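Local coordinates for protein oxidoreductase (Azotobacter vinelandii, PDB 7D5M) that binds NAD+ and, as a homologue of inositol dehydrogenase, probably catalyses the NAD-dependent oxidation or reduction of a polyol or sugar-like substrate, at residues A[73-78]-A[98-103]; A[104-109]-A[128-133]; A[142-147]-A[282-287]; A[211-216]-A[269-274]; A[294-297]-A[301-304]. One frame throughout, in Å; residues are numbered along the deposited sequence.

Contact 1 (A[73-78]-A[98-103])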
# COMPACT_ATOMS: atom_id res chain seq x y z
N THR A 73 40.13 31.92 6.01
CA THR A 73 41.19 31.91 4.97
C THR A 73 40.54 31.77 3.60
O THR A 73 40.92 32.50 2.67
CB THR A 73 42.21 30.80 5.20
OG1 THR A 73 42.67 30.99 6.54
CG2 THR A 73 43.33 30.84 4.19
N LEU A 74 39.57 30.86 3.47
CA LEU A 74 38.81 30.70 2.21
C LEU A 74 38.32 32.07 1.74
O LEU A 74 38.62 32.44 0.60
CB LEU A 74 37.65 29.73 2.45
CG LEU A 74 36.58 29.72 1.36
CD1 LEU A 74 37.09 29.07 0.08
CD2 LEU A 74 35.35 28.99 1.88
N PHE A 75 37.60 32.81 2.59
CA PHE A 75 36.95 34.09 2.20
C PHE A 75 38.05 35.12 1.90
O PHE A 75 37.94 35.79 0.86
CB PHE A 75 35.96 34.58 3.26
CG PHE A 75 34.86 33.61 3.58
CD1 PHE A 75 34.50 32.61 2.69
CD2 PHE A 75 34.17 33.69 4.78
CE1 PHE A 75 33.49 31.71 3.00
CE2 PHE A 75 33.16 32.79 5.09
CZ PHE A 75 32.83 31.80 4.20
N GLU A 76 39.08 35.22 2.74
CA GLU A 76 40.14 36.26 2.59
C GLU A 76 40.94 35.99 1.31
O GLU A 76 41.15 36.96 0.55
CB GLU A 76 41.06 36.31 3.82
CG GLU A 76 42.25 37.24 3.65
CD GLU A 76 43.18 37.36 4.85
OE1 GLU A 76 43.24 36.39 5.66
OE2 GLU A 76 43.86 38.42 4.97
N GLN A 77 41.38 34.75 1.08
CA GLN A 77 42.24 34.38 -0.08
C GLN A 77 41.42 34.49 -1.37
O GLN A 77 41.96 35.00 -2.38
CB GLN A 77 42.83 32.98 0.09
CG GLN A 77 43.92 32.90 1.16
CD GLN A 77 45.05 33.86 0.88
OE1 GLN A 77 45.61 33.89 -0.22
NE2 GLN A 77 45.37 34.68 1.87
N GLU A 78 40.17 34.03 -1.36
CA GLU A 78 39.33 34.05 -2.58
C GLU A 78 39.05 35.51 -2.99
O GLU A 78 39.01 35.77 -4.20
CB GLU A 78 38.06 33.22 -2.36
CG GLU A 78 38.35 31.73 -2.41
CD GLU A 78 38.68 31.21 -3.80
OE1 GLU A 78 37.88 31.49 -4.74
OE2 GLU A 78 39.73 30.52 -3.95
N PHE A 98 26.27 29.98 12.45
CA PHE A 98 26.12 31.44 12.68
C PHE A 98 27.41 32.16 12.28
O PHE A 98 27.34 33.10 11.45
CB PHE A 98 25.76 31.73 14.14
CG PHE A 98 25.73 33.21 14.44
CD1 PHE A 98 24.61 33.97 14.14
CD2 PHE A 98 26.84 33.83 14.99
CE1 PHE A 98 24.60 35.33 14.40
CE2 PHE A 98 26.83 35.20 15.24
CZ PHE A 98 25.71 35.94 14.95
N ALA A 99 28.55 31.75 12.83
CA ALA A 99 29.86 32.43 12.64
C ALA A 99 30.25 32.37 11.16
O ALA A 99 30.70 33.39 10.61
CB ALA A 99 30.92 31.80 13.52
N ILE A 100 30.05 31.22 10.51
CA ILE A 100 30.49 31.04 9.10
C ILE A 100 29.58 31.86 8.18
O ILE A 100 30.12 32.55 7.30
CB ILE A 100 30.53 29.55 8.69
CG1 ILE A 100 31.52 28.76 9.55
CG2 ILE A 100 30.85 29.44 7.21
CD1 ILE A 100 31.40 27.28 9.41
N THR A 101 28.26 31.79 8.38
CA THR A 101 27.27 32.55 7.58
C THR A 101 27.54 34.05 7.76
O THR A 101 27.60 34.78 6.75
CB THR A 101 25.83 32.17 7.93
OG1 THR A 101 25.69 30.77 7.65
CG2 THR A 101 24.80 32.92 7.12
N ARG A 102 27.71 34.51 9.00
CA ARG A 102 27.97 35.94 9.29
C ARG A 102 29.20 36.41 8.52
O ARG A 102 29.12 37.45 7.83
CB ARG A 102 28.17 36.19 10.79
CG ARG A 102 28.33 37.67 11.10
CD ARG A 102 28.65 37.96 12.55
NE ARG A 102 28.63 39.41 12.73
CZ ARG A 102 28.27 40.03 13.84
NH1 ARG A 102 27.91 39.35 14.92
NH2 ARG A 102 28.28 41.36 13.88
N ALA A 103 30.31 35.68 8.63
CA ALA A 103 31.59 36.03 7.97
C ALA A 103 31.39 36.06 6.44
O ALA A 103 31.90 37.00 5.79
CB ALA A 103 32.66 35.05 8.37
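Two neighbouring helices of the NAD-binding Rossmann fold, 71-78 and 97-106, meet where the ring of Phe-75 reaches across to Ile-100 and Ala-103. Within 73-78, Phe-75 makes the contact alone, and the backbones stay well apart: even the nearest CA atoms, those of Phe-75 and Ala-103, are 8.1 Å from each other. Phe-75 holds CG beside its own backbone N, opposite the carbonyl carbon (chi1 -57°), a setting that sends the ring outward from helix 71-78 with its CD2-CE2 side leading. CE2 comes 3.8 Å from Ile-100 O, which lies at the ring edge, near its plane, so that a C-H border rather than the pi cloud faces this carbonyl oxygen. The same CE2 rests 4.0 Å from the methyl CB of Ala-103, and CZ of Phe-75 looks toward CG2 of Ile-100 at 4.3 Å. No hydrogen bond crosses; the union is one of shape. It belongs to the helical layer over the parallel sheet: helix 97-106 is the crossover of the beta-alpha-beta unit between strands 87-91 and 110-113, and Phe-75 also touches Val-88 on the first of these strands. With only an alanine methyl in place of the ring, the space between the helices is likely to be left unfilled, Ala-103 CB and Ile-100 CG2 losing their aromatic neighbour. Tyr-71, one turn earlier, extends the interface along Ala-99, Ile-100 and Ala-103. The side chain of Ile-100 lies about 5 Å from the bound NAD, and His-97, on the same helix, belongs to the dinucleotide site.

Contact 2 (A[104-109]-A[128-133]); sequences ALEAGL and REIALA
Leu-105, Ile-130 and Ala-131 make the apolar part of this contact between the end of helix 97-106 and the last turns of helix 121-133. Leu-105 works with two of its atoms: CB lies 3.8 Å from CG2 of Ile-130, while CD1 reaches further and settles 3.7 Å from CB of Ala-131. That reach follows from chi2 of -174°, which extends CD1 away from CA instead of folding it back. CD1 of Leu-105 also comes 3.6 Å from the backbone N of Ala-131, so the leucine tip lies against main chain as well as methyl. The small alanine suits such closeness, for the CA atoms of Leu-105 and Ala-131 are only 5.9 Å apart. Both residues press in addition on Val-138 of strand 138-140, which places the contact in the Rossmann fold: two successive crossover helices lie side by side on the parallel sheet, with strand 110-113 joining them in sequence.

Polar groups enter at the outer margin. Glu-106 sends its extended chain across Ile-130, OE2 lying 3.8 Å from CD1, but this carboxylate has its ionic partner one turn back on its own helix, in a salt bridge with Arg-102 NE. The isoleucine methyl thus borders the ion pair, an apolar neighbour of the carboxylate.

The third kind of interaction is backbone hydrogen bonding, which closes the first helix. Leu-109 N bonds to Ala-104 O at 3.0 Å, and Gly-108 N to Leu-105 O, a Schellman motif in which Gly-108 takes the positive phi (75°) that favours glycine. Arg-136 NH1 binds Gly-108 O just beyond.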
# COMPACT_ATOMS: atom_id res chain seq x y z
N ALA A 104 30.67 35.09 5.88
CA ALA A 104 30.46 35.01 4.41
C ALA A 104 29.67 36.25 3.96
O ALA A 104 30.07 36.90 2.98
CB ALA A 104 29.75 33.73 4.03
N LEU A 105 28.62 36.61 4.70
CA LEU A 105 27.74 37.76 4.36
C LEU A 105 28.55 39.06 4.43
O LEU A 105 28.39 39.90 3.54
CB LEU A 105 26.59 37.81 5.38
CG LEU A 105 25.66 36.61 5.37
CD1 LEU A 105 24.48 36.82 6.31
CD2 LEU A 105 25.21 36.30 3.96
N GLU A 106 29.34 39.22 5.49
CA GLU A 106 30.18 40.43 5.69
C GLU A 106 31.24 40.50 4.59
O GLU A 106 31.62 41.63 4.22
CB GLU A 106 30.75 40.44 7.11
CG GLU A 106 29.74 40.91 8.13
CD GLU A 106 30.10 40.68 9.59
OE1 GLU A 106 31.13 40.05 9.86
OE2 GLU A 106 29.32 41.14 10.45
N ALA A 107 31.63 39.35 4.02
CA ALA A 107 32.60 39.23 2.90
C ALA A 107 31.90 39.42 1.55
O ALA A 107 32.58 39.28 0.52
CB ALA A 107 33.33 37.92 2.97
N GLY A 108 30.61 39.75 1.53
CA GLY A 108 29.85 40.05 0.30
C GLY A 108 29.52 38.79 -0.48
O GLY A 108 29.29 38.90 -1.70
N LEU A 109 29.47 37.63 0.18
CA LEU A 109 29.16 36.35 -0.49
C LEU A 109 27.68 35.99 -0.27
O LEU A 109 27.16 36.24 0.82
CB LEU A 109 30.06 35.24 0.05
CG LEU A 109 31.56 35.46 -0.14
CD1 LEU A 109 32.34 34.35 0.54
CD2 LEU A 109 31.93 35.54 -1.62
N ARG A 128 19.85 37.68 9.76
CA ARG A 128 18.91 38.17 8.73
C ARG A 128 19.22 39.65 8.46
O ARG A 128 19.28 40.04 7.28
CB ARG A 128 17.45 37.97 9.13
CG ARG A 128 16.50 38.65 8.15
CD ARG A 128 15.07 38.20 8.22
NE ARG A 128 14.50 38.35 9.54
CZ ARG A 128 13.30 37.91 9.88
NH1 ARG A 128 12.53 37.28 9.00
NH2 ARG A 128 12.86 38.10 11.11
N GLU A 129 19.42 40.45 9.50
CA GLU A 129 19.72 41.90 9.29
C GLU A 129 21.01 42.05 8.49
O GLU A 129 21.05 42.92 7.59
CB GLU A 129 19.77 42.65 10.62
CG GLU A 129 18.40 42.81 11.23
CD GLU A 129 18.22 44.06 12.07
OE1 GLU A 129 19.23 44.56 12.60
OE2 GLU A 129 17.06 44.52 12.19
N ILE A 130 22.01 41.22 8.75
CA ILE A 130 23.32 41.32 8.05
C ILE A 130 23.15 40.87 6.59
O ILE A 130 23.70 41.53 5.70
CB ILE A 130 24.42 40.54 8.80
CG1 ILE A 130 24.69 41.15 10.18
CG2 ILE A 130 25.69 40.47 7.96
CD1 ILE A 130 25.66 40.38 11.05
N ALA A 131 22.39 39.80 6.32
CA ALA A 131 22.09 39.35 4.94
C ALA A 131 21.40 40.48 4.16
O ALA A 131 21.78 40.73 3.01
CB ALA A 131 21.26 38.10 4.96
N LEU A 132 20.40 41.12 4.76
CA LEU A 132 19.60 42.16 4.08
C LEU A 132 20.48 43.38 3.81
O LEU A 132 20.46 43.87 2.68
CB LEU A 132 18.38 42.50 4.93
CG LEU A 132 17.32 41.39 5.01
CD1 LEU A 132 16.31 41.70 6.10
CD2 LEU A 132 16.62 41.21 3.68
N ALA A 133 21.24 43.85 4.81
CA ALA A 133 22.11 45.04 4.66
C ALA A 133 23.11 44.82 3.51
O ALA A 133 23.37 45.77 2.75
CB ALA A 133 22.82 45.35 5.96

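Contact 3 (A[142-147]-A[282-287])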
# COMPACT_ATOMS: atom_id res chain seq x y z
N TYR A 142 15.96 23.26 3.21
CA TYR A 142 14.70 22.53 3.43
C TYR A 142 14.38 21.77 2.14
O TYR A 142 13.48 22.16 1.38
CB TYR A 142 13.58 23.49 3.84
CG TYR A 142 13.71 24.04 5.24
CD1 TYR A 142 13.65 23.21 6.35
CD2 TYR A 142 13.83 25.40 5.46
CE1 TYR A 142 13.73 23.71 7.64
CE2 TYR A 142 13.91 25.92 6.74
CZ TYR A 142 13.85 25.07 7.83
OH TYR A 142 13.93 25.56 9.11
N GLY A 143 15.17 20.73 1.88
CA GLY A 143 15.33 20.10 0.56
C GLY A 143 14.03 19.47 0.09
O GLY A 143 13.80 19.45 -1.12
N TYR A 144 13.20 18.98 1.01
CA TYR A 144 11.96 18.26 0.65
C TYR A 144 11.01 19.20 -0.09
O TYR A 144 10.16 18.75 -0.86
CB TYR A 144 11.31 17.64 1.89
CG TYR A 144 12.24 16.70 2.60
CD1 TYR A 144 12.48 15.43 2.11
CD2 TYR A 144 12.97 17.13 3.70
CE1 TYR A 144 13.37 14.57 2.74
CE2 TYR A 144 13.87 16.28 4.34
CZ TYR A 144 14.08 15.01 3.85
OH TYR A 144 14.96 14.16 4.45
N ALA A 145 11.17 20.51 0.12
CA ALA A 145 10.29 21.55 -0.47
C ALA A 145 10.54 21.66 -1.98
O ALA A 145 9.73 22.32 -2.67
CB ALA A 145 10.52 22.85 0.24
N GLY A 146 11.62 21.05 -2.48
CA GLY A 146 11.93 20.97 -3.91
C GLY A 146 11.05 20.00 -4.68
O GLY A 146 11.08 20.03 -5.93
N HIS A 147 10.34 19.09 -4.00
CA HIS A 147 9.45 18.11 -4.68
C HIS A 147 8.26 18.84 -5.30
O HIS A 147 7.57 19.58 -4.56
CB HIS A 147 9.03 16.99 -3.72
CG HIS A 147 10.09 15.97 -3.52
ND1 HIS A 147 10.71 15.75 -2.30
CD2 HIS A 147 10.67 15.10 -4.39
CE1 HIS A 147 11.61 14.80 -2.43
NE2 HIS A 147 11.60 14.39 -3.69
N LEU A 282 -5.35 16.53 1.86
CA LEU A 282 -4.23 16.00 1.05
C LEU A 282 -3.17 15.47 2.00
O LEU A 282 -3.10 15.92 3.16
CB LEU A 282 -3.71 17.05 0.06
CG LEU A 282 -3.26 18.39 0.62
CD1 LEU A 282 -1.87 18.31 1.23
CD2 LEU A 282 -3.27 19.43 -0.50
N GLU A 283 -2.37 14.52 1.54
CA GLU A 283 -1.31 13.93 2.38
C GLU A 283 -0.13 13.52 1.52
O GLU A 283 -0.32 12.89 0.48
CB GLU A 283 -1.84 12.75 3.20
CG GLU A 283 -0.80 12.20 4.17
CD GLU A 283 -1.32 11.16 5.14
OE1 GLU A 283 -2.53 11.15 5.40
OE2 GLU A 283 -0.50 10.35 5.63
N TRP A 284 1.06 13.86 1.99
CA TRP A 284 2.34 13.62 1.28
C TRP A 284 3.30 12.93 2.24
O TRP A 284 3.32 13.30 3.42
CB TRP A 284 2.90 14.94 0.75
CG TRP A 284 4.14 14.80 -0.08
CD1 TRP A 284 4.21 14.52 -1.41
CD2 TRP A 284 5.50 14.97 0.37
NE1 TRP A 284 5.51 14.48 -1.82
CE2 TRP A 284 6.33 14.77 -0.76
CE3 TRP A 284 6.11 15.23 1.60
CZ2 TRP A 284 7.72 14.84 -0.69
CZ3 TRP A 284 7.49 15.31 1.66
CH2 TRP A 284 8.28 15.13 0.53
N TRP A 285 4.08 11.99 1.72
CA TRP A 285 5.01 11.13 2.48
C TRP A 285 6.36 11.15 1.74
O TRP A 285 6.38 10.82 0.54
CB TRP A 285 4.40 9.73 2.56
CG TRP A 285 5.25 8.69 3.21
CD1 TRP A 285 6.31 8.87 4.05
CD2 TRP A 285 5.06 7.27 3.10
NE1 TRP A 285 6.80 7.66 4.46
CE2 TRP A 285 6.06 6.66 3.90
CE3 TRP A 285 4.15 6.47 2.41
CZ2 TRP A 285 6.17 5.27 4.01
CZ3 TRP A 285 4.27 5.10 2.52
CH2 TRP A 285 5.26 4.51 3.30
N ASP A 286 7.43 11.56 2.42
CA ASP A 286 8.72 11.86 1.75
C ASP A 286 9.30 10.59 1.10
O ASP A 286 10.06 10.74 0.12
CB ASP A 286 9.71 12.52 2.72
CG ASP A 286 10.28 11.63 3.83
OD1 ASP A 286 9.63 10.64 4.21
OD2 ASP A 286 11.38 11.97 4.32
N GLU A 287 8.97 9.40 1.59
CA GLU A 287 9.59 8.15 1.08
C GLU A 287 8.97 7.79 -0.28
O GLU A 287 9.55 6.97 -1.00
CB GLU A 287 9.43 7.01 2.09
CG GLU A 287 10.20 7.25 3.37
CD GLU A 287 9.94 6.19 4.42
OE1 GLU A 287 10.25 5.00 4.15
OE2 GLU A 287 9.35 6.53 5.45
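The indole of Trp-284 receives His-147 at its edge, near the ring plane, with ND1 of the histidine 3.5 Å from CZ2. Over one face of the same indole, offset toward the rim, sits the backbone N of Asp-286. The imidazole and the six-membered ring meet obliquely, their planes 47° apart, so neither a parallel stack nor a T-shaped pair results. A second flat pair adjoins it: Tyr-144, its CG opposite the carbonyl carbon (chi1 -58°), turns its ring to Asp-286 and crosses the carboxylate aslant, CE1 lying 3.6 Å from OD2. Tyr-144 CB adds a looser touch on CH2 of Trp-284 at 4.2 Å.

Within the 3-10 turn, His-147 ND1 makes a weak bond of 3.4 Å back to Tyr-144 O, which may help to orient the imidazole. The turn follows the last Rossmann strand, 138-140, whereas Trp-284 lies near the end of strand 280-285 in the C-terminal sheet; the contact thus spans the junction of the two domains. Tyr-144 also meets His-209 edge-to-face and stands about 4 Å from the bound NAD. A leucine in place of Tyr-144 would probably leave the Asp-286 carboxylate without the ring beside it, and His-209 without its aromatic partner.

No hydrogen bond joins the segments, yet buried polar atoms have mates elsewhere: Asp-286 OD2 bonds to His-269 ND1, and Trp-284 NE1 to Pro-289 O. The contact itself is van der Waals in kind, with aromatic rings set against one another and against a carboxylate hydrogen-bonded elsewhere.

Contact 4 (A[211-216]-A[269-274]); sequences LYLSEV and HGQKIR
Ile-273 ends in a methyl, CD1, that lodges against the helix backbone, 3.6 Å from Ser-214 N and 3.7 Å from Ser-214 CB. Its CG1 branch stands opposite its own N (chi1 177°), a setting that carries CD1 off the strand and up to the helix, where CB of Leu-213 borders CD1 of Ile-273 more loosely at 4.3 Å. Two residues back on the strand, Gln-271 meets Leu-213 from the opposite direction, with CD1 of the leucine 3.5 Å from the amide oxygen OE1; this is a van der Waals touch.

The pieces belong to the alpha/beta domain, where helix 202-217 lies on one face of the large mixed sheet. The axes of the short segments 211-216 and 271-274 differ in direction by 34°, and the alternation of the strand brings Gln-271 and Ile-273 to the helix side while Lys-272 turns away.

A second shell sets these groups. Ser-214 turns its hydroxyl back to its own helix: OG donates to Leu-211 O at 2.6 Å, in the carbonyl plane and on a lone pair, an oxygen that Glu-215 N also engages. The hydroxyl is thereby satisfied and CB is left to meet the isoleucine. Gln-271 has its NE2 bound to Asp-286 OD2, which fixes the rotation of the amide and hence the place of OE1. Farther out, strands 165-173 and 280-285 flank the strand, and Arg-274 reaches Asn-264 of a third subunit through NE.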
# COMPACT_ATOMS: atom_id res chain seq x y z
N LEU A 211 7.38 21.10 9.18
CA LEU A 211 6.92 22.47 9.56
C LEU A 211 7.12 23.40 8.35
O LEU A 211 6.16 24.10 7.97
CB LEU A 211 7.70 22.99 10.77
CG LEU A 211 7.26 24.38 11.23
CD1 LEU A 211 5.99 24.27 12.07
CD2 LEU A 211 8.36 25.07 12.00
N TYR A 212 8.29 23.37 7.74
CA TYR A 212 8.56 24.22 6.56
C TYR A 212 7.61 23.84 5.41
O TYR A 212 7.06 24.74 4.76
CB TYR A 212 10.02 24.20 6.10
CG TYR A 212 10.18 25.10 4.91
CD1 TYR A 212 10.01 26.47 5.05
CD2 TYR A 212 10.41 24.60 3.63
CE1 TYR A 212 10.08 27.32 3.96
CE2 TYR A 212 10.48 25.44 2.53
CZ TYR A 212 10.33 26.81 2.70
OH TYR A 212 10.42 27.67 1.64
N LEU A 213 7.38 22.54 5.18
CA LEU A 213 6.39 22.14 4.15
C LEU A 213 5.04 22.80 4.44
O LEU A 213 4.42 23.27 3.50
CB LEU A 213 6.27 20.61 4.08
CG LEU A 213 7.55 19.88 3.69
CD1 LEU A 213 7.29 18.38 3.62
CD2 LEU A 213 8.11 20.38 2.37
N SER A 214 4.60 22.85 5.70
CA SER A 214 3.29 23.48 6.03
C SER A 214 3.33 24.98 5.71
O SER A 214 2.30 25.52 5.29
CB SER A 214 2.87 23.24 7.45
OG SER A 214 3.60 24.08 8.34
N GLU A 215 4.49 25.62 5.87
CA GLU A 215 4.63 27.08 5.59
C GLU A 215 4.58 27.33 4.08
O GLU A 215 4.01 28.36 3.66
CB GLU A 215 5.92 27.63 6.21
CG GLU A 215 5.89 27.57 7.72
CD GLU A 215 7.11 28.14 8.42
OE1 GLU A 215 7.96 28.76 7.74
OE2 GLU A 215 7.21 27.95 9.66
N VAL A 216 5.11 26.42 3.27
CA VAL A 216 4.98 26.53 1.79
C VAL A 216 3.50 26.37 1.42
O VAL A 216 3.02 27.13 0.56
CB VAL A 216 5.86 25.50 1.05
CG1 VAL A 216 5.65 25.58 -0.46
CG2 VAL A 216 7.33 25.69 1.40
N HIS A 269 11.87 6.58 7.75
CA HIS A 269 11.95 8.06 7.65
C HIS A 269 10.70 8.67 8.25
O HIS A 269 10.81 9.41 9.23
CB HIS A 269 12.18 8.50 6.20
CG HIS A 269 13.37 9.38 6.02
ND1 HIS A 269 13.31 10.59 5.36
CD2 HIS A 269 14.66 9.21 6.39
CE1 HIS A 269 14.51 11.13 5.34
NE2 HIS A 269 15.36 10.31 5.98
N GLY A 270 9.54 8.34 7.68
CA GLY A 270 8.23 8.68 8.26
C GLY A 270 8.03 10.17 8.31
O GLY A 270 7.52 10.66 9.32
N GLN A 271 8.43 10.90 7.27
CA GLN A 271 8.08 12.34 7.16
C GLN A 271 6.77 12.45 6.38
O GLN A 271 6.75 12.11 5.20
CB GLN A 271 9.17 13.18 6.50
CG GLN A 271 8.82 14.66 6.54
CD GLN A 271 9.75 15.56 5.77
OE1 GLN A 271 9.57 16.78 5.79
NE2 GLN A 271 10.74 14.99 5.09
N LYS A 272 5.71 12.89 7.03
CA LYS A 272 4.38 12.99 6.40
C LYS A 272 3.76 14.33 6.78
O LYS A 272 4.00 14.83 7.89
CB LYS A 272 3.50 11.81 6.82
CG LYS A 272 4.10 10.43 6.57
CD LYS A 272 3.32 9.24 7.14
CE LYS A 272 3.65 7.96 6.41
NZ LYS A 272 3.21 6.74 7.13
N ILE A 273 2.96 14.88 5.87
CA ILE A 273 2.13 16.07 6.18
C ILE A 273 0.74 15.80 5.62
O ILE A 273 0.61 15.42 4.46
CB ILE A 273 2.74 17.38 5.66
CG1 ILE A 273 1.81 18.56 5.94
CG2 ILE A 273 3.12 17.30 4.19
CD1 ILE A 273 2.49 19.89 5.90
N ARG A 274 -0.27 15.94 6.48
CA ARG A 274 -1.68 15.82 6.07
C ARG A 274 -2.33 17.16 6.37
O ARG A 274 -2.28 17.59 7.53
CB ARG A 274 -2.38 14.67 6.79
CG ARG A 274 -3.83 14.46 6.36
CD ARG A 274 -4.49 13.30 7.07
NE ARG A 274 -5.85 13.06 6.60
CZ ARG A 274 -6.18 12.38 5.51
NH1 ARG A 274 -5.26 11.81 4.74
NH2 ARG A 274 -7.46 12.24 5.20

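Contact 5 (A[294-297]-A[301-304])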
# COMPACT_ATOMS: atom_id res chain seq x y z
N PHE A 294 -5.21 12.79 -2.35
CA PHE A 294 -6.23 13.87 -2.40
C PHE A 294 -7.58 13.22 -2.15
O PHE A 294 -8.05 12.42 -2.96
CB PHE A 294 -6.19 14.64 -3.72
CG PHE A 294 -7.26 15.69 -3.86
CD1 PHE A 294 -7.53 16.58 -2.82
CD2 PHE A 294 -7.98 15.82 -5.03
CE1 PHE A 294 -8.51 17.55 -2.96
CE2 PHE A 294 -8.95 16.80 -5.17
CZ PHE A 294 -9.21 17.66 -4.13
N GLU A 295 -8.17 13.55 -1.01
CA GLU A 295 -9.29 12.76 -0.44
C GLU A 295 -10.46 13.69 -0.15
O GLU A 295 -10.52 14.27 0.95
CB GLU A 295 -8.78 12.00 0.78
CG GLU A 295 -7.52 11.21 0.49
CD GLU A 295 -7.03 10.30 1.60
OE1 GLU A 295 -7.33 10.59 2.79
OE2 GLU A 295 -6.38 9.29 1.27
N ILE A 296 -11.36 13.82 -1.12
CA ILE A 296 -12.59 14.65 -0.98
C ILE A 296 -13.58 13.83 -0.15
O ILE A 296 -13.85 12.66 -0.53
CB ILE A 296 -13.16 15.04 -2.35
CG1 ILE A 296 -12.17 15.85 -3.19
CG2 ILE A 296 -14.48 15.77 -2.16
CD1 ILE A 296 -12.57 15.99 -4.64
N GLN A 297 -14.12 14.40 0.93
CA GLN A 297 -15.10 13.68 1.76
C GLN A 297 -16.29 13.27 0.88
O GLN A 297 -16.86 14.15 0.19
CB GLN A 297 -15.57 14.48 2.97
CG GLN A 297 -16.59 13.71 3.81
CD GLN A 297 -16.07 12.38 4.30
OE1 GLN A 297 -14.89 12.24 4.63
NE2 GLN A 297 -16.96 11.39 4.38
N VAL A 301 -11.20 8.29 -2.85
CA VAL A 301 -9.84 8.86 -2.65
C VAL A 301 -9.14 8.87 -4.01
O VAL A 301 -9.45 8.00 -4.87
CB VAL A 301 -9.02 8.13 -1.57
CG1 VAL A 301 -9.69 8.23 -0.21
CG2 VAL A 301 -8.74 6.68 -1.94
N GLN A 302 -8.24 9.82 -4.21
CA GLN A 302 -7.45 9.97 -5.43
C GLN A 302 -5.97 10.00 -5.05
O GLN A 302 -5.64 10.36 -3.90
CB GLN A 302 -7.82 11.26 -6.18
CG GLN A 302 -9.24 11.25 -6.74
CD GLN A 302 -9.58 12.56 -7.41
OE1 GLN A 302 -9.31 12.77 -8.59
NE2 GLN A 302 -10.17 13.47 -6.65
N VAL A 303 -5.13 9.64 -6.00
CA VAL A 303 -3.66 9.83 -5.89
C VAL A 303 -3.22 10.69 -7.07
O VAL A 303 -3.47 10.30 -8.22
CB VAL A 303 -2.93 8.48 -5.84
CG1 VAL A 303 -1.42 8.67 -5.89
CG2 VAL A 303 -3.32 7.68 -4.61
N LEU A 304 -2.60 11.83 -6.79
CA LEU A 304 -2.05 12.71 -7.84
C LEU A 304 -0.60 12.29 -8.07
O LEU A 304 0.11 12.08 -7.07
CB LEU A 304 -2.13 14.17 -7.40
CG LEU A 304 -3.46 14.64 -6.84
CD1 LEU A 304 -3.44 16.15 -6.65
CD2 LEU A 304 -4.62 14.26 -7.74
O HOH W 1 -10.74 12.55 -3.70
O HOH W 2 -5.41 8.43 -1.56
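Phe-294 and Gln-302 form an antiparallel hydrogen-bonded pair in which each backbone gives one N-H and takes one. The bond from Phe-294 N to Gln-302 O is nearly straight at the hydrogen (175°) and 2.9 Å long, although the donor stands above the carbonyl plane; the return bond, Gln-302 N to Phe-294 O, has the same length but is more bent.

Each carbonyl oxygen of the pair also takes a water. Water 1 donates to Phe-294 O at 2.8 Å and accepts from Ile-296 N, at 2.9 Å, and from Gln-302 NE2, so one molecule meets the needs of a backbone donor and a side-chain amide together. Water 2 spends both protons, on Gln-302 O at 3.0 Å and on Glu-295 OE2. The other oxygen of that carboxylate, OE1, has a salt bridge to Arg-274, leaving the glutamate gripped from two quarters.

Side chains follow the same pairing. With CG opposite its backbone N (chi1 177°), Phe-294 brings its ring alongside the Gln-302 amide, NE2 3.6 Å from CD2 with the planes 41° apart, and Leu-304 CG approaches Phe-294 CB. Glu-295 CG runs beside Val-301 CG1 at 3.8 Å.

Strands 291-296 and 301-305 make a beta hairpin, and the second is the outermost strand of the mixed sheet within this chain. Val-301, Gln-302 and Val-303 continue it as an antiparallel ladder with a strand of a fourth subunit, a sheet running on across an oligomer interface.

Overall arrangement
Contacts 1 and 2 lie in the Rossmann domain, 4 and 5 in the C-terminal sheet domain, and contact 3 joins the two. Contacts 1 and 2 share helix 97-106, touch one another through Phe-75 and Arg-102, and are helix-to-helix packing; contact 1 is buried, whereas contact 2 runs out to a charged margin. Contacts 3 and 4, both buried, have centres about 11 Å from the centre of the chain and meet through Asp-286 and His-269, sharing some of their hydrogen bonds. Contact 5, on the same mixed sheet, is tied to contact 4 by Arg-274 and Glu-295. Alone among the five it has cross-segment hydrogen bonds, as expected of paired hairpin strands; this one lies at a subunit boundary.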